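Local coordinates for endonuclease and methylase LlaGI (Lactococcus lactis, PDB 5FFJ), which recognises specific DNA sequences as a Type ISP restriction-modification enzyme that joins a methyltransferase to a helicase-like ATPase, here without its nuclease and bound to DNA, at residues D898-S903 against F919-S924; I947-G952 against R974-I979; L1213-Y1218 against V1232-F1237. One frame throughout, in Å; residues are numbered along the deposited sequence.

Contacts 1 and 2 belong to one buried unit, since strands 915-922 and 977-984 lie side by side in the methyltransferase sheet; Gly923 N and Ser976 O, 2.7 Å apart, are probably hydrogen-bonded. Contact 1 sets a helix start against the end of a strand, whereas contact 2 pairs two strands through their backbones, and each has a DNA phosphate at one end. Contact 3 stands apart in the specificity region, its centre about 42 Å from that of contact 2. There a salt bridge and an aromatic ring hold a helix start to the turn between two short strands, in a less enclosed setting, and the bound DNA comes no nearer than about 10 Å.

Contact 1 of 3, residues D898-S903 against F919-S924; sequences DSYVLS and FVSNGS. With nucleotides of chain B.
Asp898 OD1 is gripped by two backbone N-H groups, that of Tyr900 and that of Ser858. The first is an N-cap bond: with CG anti to the backbone N (chi1 -171°), the carboxylate folds over the start of helix 899-910, and Tyr900 N meets Asp898 OD1 at 3.2 Å along a nearly straight N-H path. The second ties the helix start to the loop just beyond Asn854-Tyr857, whose Asn-Pro-Pro-Tyr sequence is the motif of amino-DNA methyltransferases.

Tyr900 carries the contact with strand 915-922. Its ring is clamped between Val901 CG2 on one face and Asn922 on the other, where a CH-pi contact puts Asn922 CB 3.7 Å from the Tyr900 ring centroid, almost along the ring normal. Further up the helix, Ser903 O lies at the edge of the Phe919 ring, near its plane, with Phe919 CE2 at 4.1 Å.

Past the ring the contact turns polar. Tyr900 OH gives a weak hydrogen bond to Ser924 OG at 2.7 Å, and Ser924 OG in turn reaches OP1 of DC10 of chain B, weakly, at 3.0 Å. Asn922 works at both ends of its amide. OD1 takes the N-H of Ser924, closing an Asx turn in which Ser924 N stands 3.0 Å from Asn922 OD1 and above the carbonyl plane. ND2 is thereby turned to the DNA and meets OP1 of DC10 of chain B at 2.6 Å, a weak and bent bond.

One phosphate oxygen thus collects an amide and a hydroxyl, and its negative charge would be expected to polarise the Tyr900-Ser924 hydroxyl chain toward the DNA. This suggests that the Asx turn, by holding the amide's rotation, helps to orient the phosphate-binding groups where the strand ends.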
loop_
_atom_site.group_PDB
_atom_site.type_symbol
_atom_site.label_atom_id
_atom_site.label_comp_id
_atom_site.label_asym_id
_atom_site.label_seq_id
_atom_site.Cartn_x
_atom_site.Cartn_y
_atom_site.Cartn_z
ATOM N N ASP A 898 -17.056 0.408 -8.768
ATOM C CA ASP A 898 -15.760 0.991 -8.440
ATOM C C ASP A 898 -15.992 2.376 -7.853
ATOM O O ASP A 898 -16.880 3.103 -8.300
ATOM C CB ASP A 898 -14.863 1.063 -9.680
ATOM C CG ASP A 898 -13.426 1.447 -9.354
ATOM O OD1 ASP A 898 -13.206 2.309 -8.477
ATOM O OD2 ASP A 898 -12.510 0.883 -9.988
ATOM N N SER A 899 -15.188 2.734 -6.855
ATOM C CA SER A 899 -15.345 3.999 -6.140
ATOM C C SER A 899 -15.417 5.205 -7.071
ATOM O O SER A 899 -16.146 6.158 -6.804
ATOM C CB SER A 899 -14.192 4.190 -5.152
ATOM O OG SER A 899 -14.200 3.182 -4.157
ATOM N N TYR A 900 -14.664 5.164 -8.166
ATOM C CA TYR A 900 -14.623 6.294 -9.084
ATOM C C TYR A 900 -15.917 6.372 -9.889
ATOM O O TYR A 900 -16.316 7.447 -10.330
ATOM C CB TYR A 900 -13.402 6.195 -10.010
ATOM C CG TYR A 900 -13.640 5.488 -11.327
ATOM C CD1 TYR A 900 -14.090 6.187 -12.441
ATOM C CD2 TYR A 900 -13.389 4.128 -11.466
ATOM C CE1 TYR A 900 -14.300 5.553 -13.646
ATOM C CE2 TYR A 900 -13.597 3.483 -12.672
ATOM C CZ TYR A 900 -14.051 4.202 -13.759
ATOM O OH TYR A 900 -14.260 3.574 -14.964
ATOM N N VAL A 901 -16.574 5.231 -10.070
ATOM C CA VAL A 901 -17.862 5.194 -10.758
ATOM C C VAL A 901 -18.970 5.600 -9.791
ATOM O O VAL A 901 -19.969 6.198 -10.191
ATOM C CB VAL A 901 -18.163 3.801 -11.336
ATOM C CG1 VAL A 901 -19.413 3.846 -12.205
ATOM C CG2 VAL A 901 -16.982 3.299 -12.149
ATOM N N LEU A 902 -18.788 5.264 -8.517
ATOM C CA LEU A 902 -19.686 5.734 -7.470
ATOM C C LEU A 902 -19.603 7.253 -7.364
ATOM O O LEU A 902 -20.619 7.932 -7.207
ATOM C CB LEU A 902 -19.337 5.099 -6.122
ATOM C CG LEU A 902 -19.420 3.575 -6.017
ATOM C CD1 LEU A 902 -19.018 3.117 -4.619
ATOM C CD2 LEU A 902 -20.811 3.077 -6.362
ATOM N N SER A 903 -18.385 7.778 -7.453
ATOM C CA SER A 903 -18.152 9.213 -7.348
ATOM C C SER A 903 -18.864 9.979 -8.458
ATOM O O SER A 903 -19.452 11.032 -8.213
ATOM C CB SER A 903 -16.654 9.513 -7.390
ATOM O OG SER A 903 -15.990 8.941 -6.277
ATOM N N PHE A 919 -13.233 15.984 -13.192
ATOM C CA PHE A 919 -12.538 14.935 -12.451
ATOM C C PHE A 919 -11.285 14.438 -13.166
ATOM O O PHE A 919 -11.198 14.474 -14.396
ATOM C CB PHE A 919 -13.469 13.736 -12.223
ATOM C CG PHE A 919 -14.374 13.854 -11.020
ATOM C CD1 PHE A 919 -14.153 14.793 -10.024
ATOM C CD2 PHE A 919 -15.451 12.993 -10.886
ATOM C CE1 PHE A 919 -14.993 14.873 -8.929
ATOM C CE2 PHE A 919 -16.293 13.070 -9.794
ATOM C CZ PHE A 919 -16.065 14.009 -8.815
ATOM N N VAL A 920 -10.323 13.974 -12.372
ATOM C CA VAL A 920 -9.282 13.082 -12.857
ATOM C C VAL A 920 -9.628 11.709 -12.296
ATOM O O VAL A 920 -9.791 11.548 -11.085
ATOM C CB VAL A 920 -7.856 13.521 -12.430
ATOM C CG1 VAL A 920 -7.746 13.690 -10.915
ATOM C CG2 VAL A 920 -6.821 12.524 -12.933
ATOM N N SER A 921 -9.769 10.725 -13.177
ATOM C CA SER A 921 -10.300 9.428 -12.778
ATOM C C SER A 921 -9.681 8.278 -13.554
ATOM O O SER A 921 -8.908 8.484 -14.491
ATOM C CB SER A 921 -11.817 9.407 -12.972
ATOM O OG SER A 921 -12.153 9.724 -14.313
ATOM N N ASN A 922 -10.027 7.063 -13.144
ATOM C CA ASN A 922 -9.733 5.882 -13.936
ATOM C C ASN A 922 -10.447 6.018 -15.277
ATOM O O ASN A 922 -11.661 6.215 -15.319
ATOM C CB ASN A 922 -10.177 4.615 -13.200
ATOM C CG ASN A 922 -9.696 3.344 -13.874
ATOM O OD1 ASN A 922 -9.367 3.335 -15.061
ATOM N ND2 ASN A 922 -9.658 2.255 -13.114
ATOM N N GLY A 923 -9.693 5.925 -16.366
ATOM C CA GLY A 923 -10.237 6.149 -17.695
ATOM C C GLY A 923 -10.728 4.885 -18.375
ATOM O O GLY A 923 -10.958 4.878 -19.585
ATOM N N SER A 924 -10.890 3.816 -17.602
ATOM C CA SER A 924 -11.316 2.527 -18.145
ATOM C C SER A 924 -12.642 2.633 -18.890
ATOM O O SER A 924 -12.807 2.055 -19.964
ATOM C CB SER A 924 -11.442 1.490 -17.026
ATOM O OG SER A 924 -12.452 1.856 -16.102
ATOM P P DC B 10 -9.899 -1.069 -14.361
ATOM O OP1 DC B 10 -10.697 0.176 -14.261
ATOM O OP2 DC B 10 -9.073 -1.295 -15.570
ATOM O "O5'" DC B 10 -8.957 -1.215 -13.075
ATOM C "C5'" DC B 10 -9.514 -1.070 -11.775
ATOM C "C4'" DC B 10 -9.031 -2.167 -10.840
ATOM O "O4'" DC B 10 -9.014 -3.444 -11.543
ATOM C "C3'" DC B 10 -7.614 -1.964 -10.291
ATOM O "O3'" DC B 10 -7.598 -2.103 -8.870
ATOM C "C2'" DC B 10 -6.793 -3.044 -10.989
ATOM C "C1'" DC B 10 -7.821 -4.131 -11.237
ATOM N N1 DC B 10 -7.473 -5.044 -12.375
ATOM C C2 DC B 10 -7.087 -6.373 -12.131
ATOM O O2 DC B 10 -7.044 -6.791 -10.966
ATOM N N3 DC B 10 -6.773 -7.167 -13.187
ATOM C C4 DC B 10 -6.831 -6.680 -14.430
ATOM N N4 DC B 10 -6.514 -7.493 -15.442
ATOM C C5 DC B 10 -7.217 -5.337 -14.689
ATOM C C6 DC B 10 -7.523 -4.564 -13.646
#

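Contact 2 of 3, residues I947-G952 against R974-I979; sequences IFNLRG and RTSIAI. With nucleotides of chain B.
CG of Asn949 stands anti to the backbone N (chi1 -170°), and with chi2 near zero the amide oxygen swings forward along its own strand; CG of Phe948 is anti as well (chi1 -163°), laying its ring beneath Leu950. The result is an Asx turn combined with a classic beta bulge, in the antiparallel pair of strands 944-951 and 977-984. In the Rossmann-like methyltransferase sheet the later strand is inserted between 915-922 and 944-951, the strand order expected of this fold.

The regular part is the hydrogen-bonded pair Phe948-Ile979: Phe948 N meets Ile979 O at 2.8 Å, nearly along the C=O axis, and Ile979 N returns a bond to Phe948 O. At the bulge Leu950 and Arg951 both face Ile977. Leu950 N bonds to Ile977 O, and Ile977 N meets Arg951 O at 2.9 Å in an almost straight line. Arg951 N instead turns to Asn949 OD1, 3.1 Å away, so the Asx turn satisfies the N-H that the bulge displaces. The Arg951 side chain leaves for salt bridges with Glu964 and Asp999, while ND2 of Asn949 bonds to Tyr994.

Apolar contacts gather round Leu950, next to the face that carries Phe948, Ile977 and Ile979. The Leu950 and Ile977 side chains cross obliquely, with Leu950 CD2 4.1 Å from Ile977 CG2; Leu950 CD2 also touches Ile979 CD1, while Leu950 CD1 sits above the centre of the Phe948 ring.

Ahead of the strand, Arg974 meets the DNA with both side chain and backbone. Its side chain, bent at chi2 and chi3, sets one guanidinium face against N2 of DG12 of chain B, and Arg974 N bonds to OP1 of DG12 of chain B at 2.6 Å.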
loop_
_atom_site.group_PDB
_atom_site.type_symbol
_atom_site.label_atom_id
_atom_site.label_comp_id
_atom_site.label_asym_id
_atom_site.label_seq_id
_atom_site.Cartn_x
_atom_site.Cartn_y
_atom_site.Cartn_z
ATOM N N ILE A 947 -13.871 14.211 -22.997
ATOM C CA ILE A 947 -13.099 13.115 -22.424
ATOM C C ILE A 947 -11.642 13.201 -22.878
ATOM O O ILE A 947 -11.337 13.005 -24.055
ATOM C CB ILE A 947 -13.676 11.741 -22.829
ATOM C CG1 ILE A 947 -15.197 11.715 -22.646
ATOM C CG2 ILE A 947 -13.022 10.629 -22.025
ATOM C CD1 ILE A 947 -15.662 11.960 -21.224
ATOM N N PHE A 948 -10.752 13.494 -21.935
ATOM C CA PHE A 948 -9.323 13.594 -22.218
ATOM C C PHE A 948 -8.612 12.333 -21.745
ATOM O O PHE A 948 -8.377 12.156 -20.550
ATOM C CB PHE A 948 -8.728 14.834 -21.537
ATOM C CG PHE A 948 -7.379 15.255 -22.076
ATOM C CD1 PHE A 948 -6.862 14.708 -23.242
ATOM C CD2 PHE A 948 -6.627 16.203 -21.403
ATOM C CE1 PHE A 948 -5.628 15.102 -23.726
ATOM C CE2 PHE A 948 -5.390 16.599 -21.882
ATOM C CZ PHE A 948 -4.891 16.049 -23.043
ATOM N N ASN A 949 -8.280 11.454 -22.685
ATOM C CA ASN A 949 -7.639 10.189 -22.348
ATOM C C ASN A 949 -6.134 10.357 -22.173
ATOM O O ASN A 949 -5.408 10.589 -23.140
ATOM C CB ASN A 949 -7.932 9.144 -23.425
ATOM C CG ASN A 949 -7.503 7.745 -23.017
ATOM O OD1 ASN A 949 -7.119 7.507 -21.872
ATOM N ND2 ASN A 949 -7.575 6.810 -23.956
ATOM N N LEU A 950 -5.678 10.242 -20.930
ATOM C CA LEU A 950 -4.270 10.430 -20.593
ATOM C C LEU A 950 -3.479 9.121 -20.647
ATOM O O LEU A 950 -2.277 9.107 -20.374
ATOM C CB LEU A 950 -4.149 11.058 -19.199
ATOM C CG LEU A 950 -4.007 12.583 -19.116
ATOM C CD1 LEU A 950 -4.838 13.304 -20.166
ATOM C CD2 LEU A 950 -4.409 13.057 -17.732
ATOM N N ARG A 951 -4.157 8.031 -21.002
ATOM C CA ARG A 951 -3.518 6.723 -21.123
ATOM C C ARG A 951 -2.803 6.344 -19.822
ATOM O O ARG A 951 -3.299 6.628 -18.731
ATOM C CB ARG A 951 -2.537 6.722 -22.300
ATOM C CG ARG A 951 -3.138 7.205 -23.616
ATOM C CD ARG A 951 -4.145 6.212 -24.174
ATOM N NE ARG A 951 -3.530 4.916 -24.453
ATOM C CZ ARG A 951 -2.900 4.607 -25.583
ATOM N NH1 ARG A 951 -2.788 5.497 -26.561
ATOM N NH2 ARG A 951 -2.375 3.399 -25.736
ATOM N N GLY A 952 -1.647 5.696 -19.939
ATOM C CA GLY A 952 -0.818 5.407 -18.784
ATOM C C GLY A 952 -1.266 4.174 -18.018
ATOM O O GLY A 952 -1.131 4.117 -16.795
ATOM N N ARG A 974 -1.684 2.609 -11.261
ATOM C CA ARG A 974 -1.295 1.844 -12.437
ATOM C C ARG A 974 -2.388 1.877 -13.503
ATOM O O ARG A 974 -2.176 1.438 -14.634
ATOM C CB ARG A 974 -0.990 0.394 -12.041
ATOM C CG ARG A 974 0.157 -0.232 -12.812
ATOM C CD ARG A 974 1.131 -0.941 -11.888
ATOM N NE ARG A 974 0.644 -2.240 -11.427
ATOM C CZ ARG A 974 0.764 -3.373 -12.113
ATOM N NH1 ARG A 974 1.346 -3.377 -13.306
ATOM N NH2 ARG A 974 0.296 -4.506 -11.610
ATOM N N THR A 975 -3.552 2.401 -13.134
ATOM C CA THR A 975 -4.717 2.385 -14.013
ATOM C C THR A 975 -4.624 3.410 -15.133
ATOM O O THR A 975 -3.874 4.381 -15.042
ATOM C CB THR A 975 -6.009 2.666 -13.230
ATOM O OG1 THR A 975 -5.949 3.982 -12.668
ATOM C CG2 THR A 975 -6.198 1.647 -12.120
ATOM N N SER A 976 -5.395 3.187 -16.192
ATOM C CA SER A 976 -5.554 4.187 -17.234
ATOM C C SER A 976 -6.164 5.435 -16.608
ATOM O O SER A 976 -7.134 5.337 -15.856
ATOM C CB SER A 976 -6.440 3.664 -18.368
ATOM O OG SER A 976 -6.432 4.551 -19.474
ATOM N N ILE A 977 -5.588 6.597 -16.903
ATOM C CA ILE A 977 -6.074 7.860 -16.354
ATOM C C ILE A 977 -6.732 8.707 -17.439
ATOM O O ILE A 977 -6.300 8.707 -18.593
ATOM C CB ILE A 977 -4.931 8.663 -15.700
ATOM C CG1 ILE A 977 -4.307 7.866 -14.550
ATOM C CG2 ILE A 977 -5.430 10.012 -15.197
ATOM C CD1 ILE A 977 -5.281 7.486 -13.441
ATOM N N ALA A 978 -7.776 9.432 -17.055
ATOM C CA ALA A 978 -8.477 10.312 -17.976
ATOM C C ALA A 978 -9.111 11.469 -17.223
ATOM O O ALA A 978 -9.602 11.299 -16.106
ATOM C CB ALA A 978 -9.536 9.542 -18.750
ATOM N N ILE A 979 -9.085 12.647 -17.836
ATOM C CA ILE A 979 -9.775 13.803 -17.288
ATOM C C ILE A 979 -11.141 13.926 -17.947
ATOM O O ILE A 979 -11.248 13.963 -19.174
ATOM C CB ILE A 979 -8.974 15.102 -17.491
ATOM C CG1 ILE A 979 -7.773 15.126 -16.541
ATOM C CG2 ILE A 979 -9.860 16.319 -17.240
ATOM C CD1 ILE A 979 -6.807 16.271 -16.781
ATOM P P DG B 12 -2.250 0.736 -8.236
ATOM O OP1 DG B 12 -2.730 0.943 -9.618
ATOM O OP2 DG B 12 -2.386 -0.592 -7.594
ATOM O "O5'" DG B 12 -0.706 1.152 -8.241
ATOM C "C5'" DG B 12 0.003 1.265 -7.015
ATOM C "C4'" DG B 12 0.460 -0.091 -6.525
ATOM O "O4'" DG B 12 1.133 -0.783 -7.607
ATOM C "C3'" DG B 12 1.473 -0.050 -5.397
ATOM O "O3'" DG B 12 1.411 -1.259 -4.622
ATOM C "C2'" DG B 12 2.784 0.119 -6.159
ATOM C "C1'" DG B 12 2.540 -0.685 -7.442
ATOM N N9 DG B 12 3.119 -0.097 -8.661
ATOM C C8 DG B 12 3.309 1.237 -8.951
ATOM N N7 DG B 12 3.846 1.444 -10.126
ATOM C C5 DG B 12 4.021 0.168 -10.649
ATOM C C6 DG B 12 4.559 -0.247 -11.894
ATOM O O6 DG B 12 5.003 0.454 -12.813
ATOM N N1 DG B 12 4.549 -1.635 -12.020
ATOM C C2 DG B 12 4.082 -2.506 -11.065
ATOM N N2 DG B 12 4.149 -3.808 -11.361
ATOM N N3 DG B 12 3.578 -2.130 -9.901
ATOM C C4 DG B 12 3.579 -0.787 -9.759
#

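Contact 3 of 3, residues L1213-Y1218 against V1232-F1237; sequences LPRFTY and VSDDEF
Residues 1213-1218 run as two short extended pieces broken at Arg1215, whose phi/psi of -82°/-31° turns the chain between strand 1210-1214 and strand 1216-1217. Facing the break is the N-capped start of helix 1234-1243, within the C-terminal specificity region. Ser1233 is the N-cap, its OG accepting from Glu1236 N at 3.2 Å, and Arg1215 and Phe1237 are the nearest residues across the contact, CA to CA 7.3 Å.

Arg1215 reaches over with CG anti to the backbone N and one bend at chi2. Its CD lies over the face of the Phe1237 ring, offset toward the rim, in a CH-pi contact of 4.0 Å from Arg1215 CD to the Phe1237 ring centroid. Leu1213 O meets the edge of that same ring. Phe1216 flanks the arginine, its ring centre under Arg1215 CG, and engages Arg1227 in a cation-pi interaction.

The charged tip goes to the first turn of the helix. Guanidinium and carboxylate planes stand nearly perpendicular, 88° apart, and a single oxygen serves both donors: Arg1215 NE bonds weakly to Asp1234 OD1 at 3.2 Å, while Arg1215 NH2 makes the salt bridge at 2.6 Å to Asp1234 OD1, which lies close to the guanidinium plane and is met nearly along the carboxylate's own C-O axis.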
loop_
_atom_site.group_PDB
_atom_site.type_symbol
_atom_site.label_atom_id
_atom_site.label_comp_id
_atom_site.label_asym_id
_atom_site.label_seq_id
_atom_site.Cartn_x
_atom_site.Cartn_y
_atom_site.Cartn_z
ATOM N N LEU A 1213 -12.690 -23.224 -27.257
ATOM C CA LEU A 1213 -13.714 -23.826 -28.094
ATOM C C LEU A 1213 -13.451 -25.319 -28.250
ATOM O O LEU A 1213 -12.726 -25.729 -29.157
ATOM C CB LEU A 1213 -13.742 -23.130 -29.455
ATOM C CG LEU A 1213 -14.069 -21.638 -29.344
ATOM C CD1 LEU A 1213 -13.505 -20.864 -30.513
ATOM C CD2 LEU A 1213 -15.573 -21.436 -29.244
ATOM N N PRO A 1214 -14.036 -26.139 -27.361
ATOM C CA PRO A 1214 -13.711 -27.569 -27.328
ATOM C C PRO A 1214 -14.165 -28.325 -28.568
ATOM O O PRO A 1214 -15.162 -27.964 -29.194
ATOM C CB PRO A 1214 -14.457 -28.066 -26.087
ATOM C CG PRO A 1214 -15.591 -27.130 -25.934
ATOM C CD PRO A 1214 -15.081 -25.794 -26.381
ATOM N N ARG A 1215 -13.421 -29.369 -28.912
ATOM C CA ARG A 1215 -13.767 -30.232 -30.032
ATOM C C ARG A 1215 -14.813 -31.246 -29.592
ATOM O O ARG A 1215 -15.658 -31.666 -30.384
ATOM C CB ARG A 1215 -12.519 -30.940 -30.565
ATOM C CG ARG A 1215 -12.775 -31.958 -31.668
ATOM C CD ARG A 1215 -13.337 -31.307 -32.921
ATOM N NE ARG A 1215 -13.542 -32.278 -33.994
ATOM C CZ ARG A 1215 -14.615 -33.056 -34.115
ATOM N NH1 ARG A 1215 -15.600 -32.991 -33.228
ATOM N NH2 ARG A 1215 -14.706 -33.905 -35.128
ATOM N N PHE A 1216 -14.748 -31.624 -28.318
ATOM C CA PHE A 1216 -15.644 -32.627 -27.758
ATOM C C PHE A 1216 -16.251 -32.167 -26.438
ATOM O O PHE A 1216 -15.677 -31.335 -25.734
ATOM C CB PHE A 1216 -14.898 -33.945 -27.532
ATOM C CG PHE A 1216 -14.352 -34.565 -28.787
ATOM C CD1 PHE A 1216 -15.136 -34.686 -29.919
ATOM C CD2 PHE A 1216 -13.051 -35.037 -28.825
ATOM C CE1 PHE A 1216 -14.630 -35.262 -31.070
ATOM C CE2 PHE A 1216 -12.541 -35.612 -29.970
ATOM C CZ PHE A 1216 -13.332 -35.726 -31.093
ATOM N N THR A 1217 -17.416 -32.718 -26.115
ATOM C CA THR A 1217 -18.000 -32.587 -24.786
ATOM C C THR A 1217 -18.357 -33.975 -24.275
ATOM O O THR A 1217 -18.749 -34.844 -25.054
ATOM C CB THR A 1217 -19.248 -31.695 -24.789
ATOM O OG1 THR A 1217 -20.125 -32.096 -25.848
ATOM C CG2 THR A 1217 -18.857 -30.240 -24.978
ATOM N N TYR A 1218 -18.219 -34.182 -22.967
ATOM C CA TYR A 1218 -18.401 -35.503 -22.371
ATOM C C TYR A 1218 -19.592 -35.558 -21.420
ATOM O O TYR A 1218 -20.104 -34.527 -20.981
ATOM C CB TYR A 1218 -17.132 -35.927 -21.629
ATOM C CG TYR A 1218 -15.979 -36.268 -22.543
ATOM C CD1 TYR A 1218 -15.821 -37.554 -23.036
ATOM C CD2 TYR A 1218 -15.051 -35.304 -22.913
ATOM C CE1 TYR A 1218 -14.774 -37.874 -23.870
ATOM C CE2 TYR A 1218 -13.997 -35.615 -23.750
ATOM C CZ TYR A 1218 -13.865 -36.902 -24.226
ATOM O OH TYR A 1218 -12.818 -37.222 -25.060
ATOM N N VAL A 1232 -19.315 -29.896 -36.195
ATOM C CA VAL A 1232 -19.625 -30.831 -37.276
ATOM C C VAL A 1232 -18.483 -31.799 -37.574
ATOM O O VAL A 1232 -18.624 -33.008 -37.388
ATOM C CB VAL A 1232 -19.973 -30.086 -38.579
ATOM C CG1 VAL A 1232 -20.245 -31.079 -39.705
ATOM C CG2 VAL A 1232 -21.177 -29.181 -38.371
ATOM N N SER A 1233 -17.358 -31.261 -38.039
ATOM C CA SER A 1233 -16.250 -32.080 -38.522
ATOM C C SER A 1233 -14.884 -31.526 -38.123
ATOM O O SER A 1233 -14.766 -30.372 -37.706
ATOM C CB SER A 1233 -16.324 -32.196 -40.044
ATOM O OG SER A 1233 -16.307 -30.911 -40.643
ATOM N N ASP A 1234 -13.857 -32.359 -38.258
ATOM C CA ASP A 1234 -12.478 -31.915 -38.085
ATOM C C ASP A 1234 -12.158 -30.802 -39.075
ATOM O O ASP A 1234 -11.484 -29.831 -38.735
ATOM C CB ASP A 1234 -11.498 -33.077 -38.277
ATOM C CG ASP A 1234 -11.459 -34.016 -37.089
ATOM O OD1 ASP A 1234 -12.465 -34.096 -36.354
ATOM O OD2 ASP A 1234 -10.419 -34.678 -36.891
ATOM N N ASP A 1235 -12.646 -30.953 -40.304
ATOM C CA ASP A 1235 -12.396 -29.975 -41.356
ATOM C C ASP A 1235 -12.909 -28.597 -40.958
ATOM O O ASP A 1235 -12.232 -27.591 -41.168
ATOM C CB ASP A 1235 -13.043 -30.422 -42.669
ATOM C CG ASP A 1235 -12.235 -31.489 -43.385
ATOM O OD1 ASP A 1235 -11.445 -32.189 -42.717
ATOM O OD2 ASP A 1235 -12.391 -31.628 -44.617
ATOM N N GLU A 1236 -14.103 -28.553 -40.377
ATOM C CA GLU A 1236 -14.676 -27.292 -39.919
ATOM C C GLU A 1236 -13.885 -26.755 -38.734
ATOM O O GLU A 1236 -13.651 -25.554 -38.623
ATOM C CB GLU A 1236 -16.144 -27.472 -39.533
ATOM C CG GLU A 1236 -16.873 -26.167 -39.236
ATOM C CD GLU A 1236 -16.962 -25.256 -40.447
ATOM O OE1 GLU A 1236 -16.819 -25.756 -41.583
ATOM O OE2 GLU A 1236 -17.169 -24.037 -40.262
ATOM N N PHE A 1237 -13.480 -27.659 -37.849
ATOM C CA PHE A 1237 -12.700 -27.298 -36.671
ATOM C C PHE A 1237 -11.394 -26.615 -37.059
ATOM O O PHE A 1237 -11.082 -25.529 -36.570
ATOM C CB PHE A 1237 -12.413 -28.543 -35.830
ATOM C CG PHE A 1237 -11.750 -28.252 -34.515
ATOM C CD1 PHE A 1237 -12.495 -27.812 -33.434
ATOM C CD2 PHE A 1237 -10.385 -28.426 -34.354
ATOM C CE1 PHE A 1237 -11.892 -27.548 -32.220
ATOM C CE2 PHE A 1237 -9.777 -28.164 -33.142
ATOM C CZ PHE A 1237 -10.531 -27.727 -32.073
#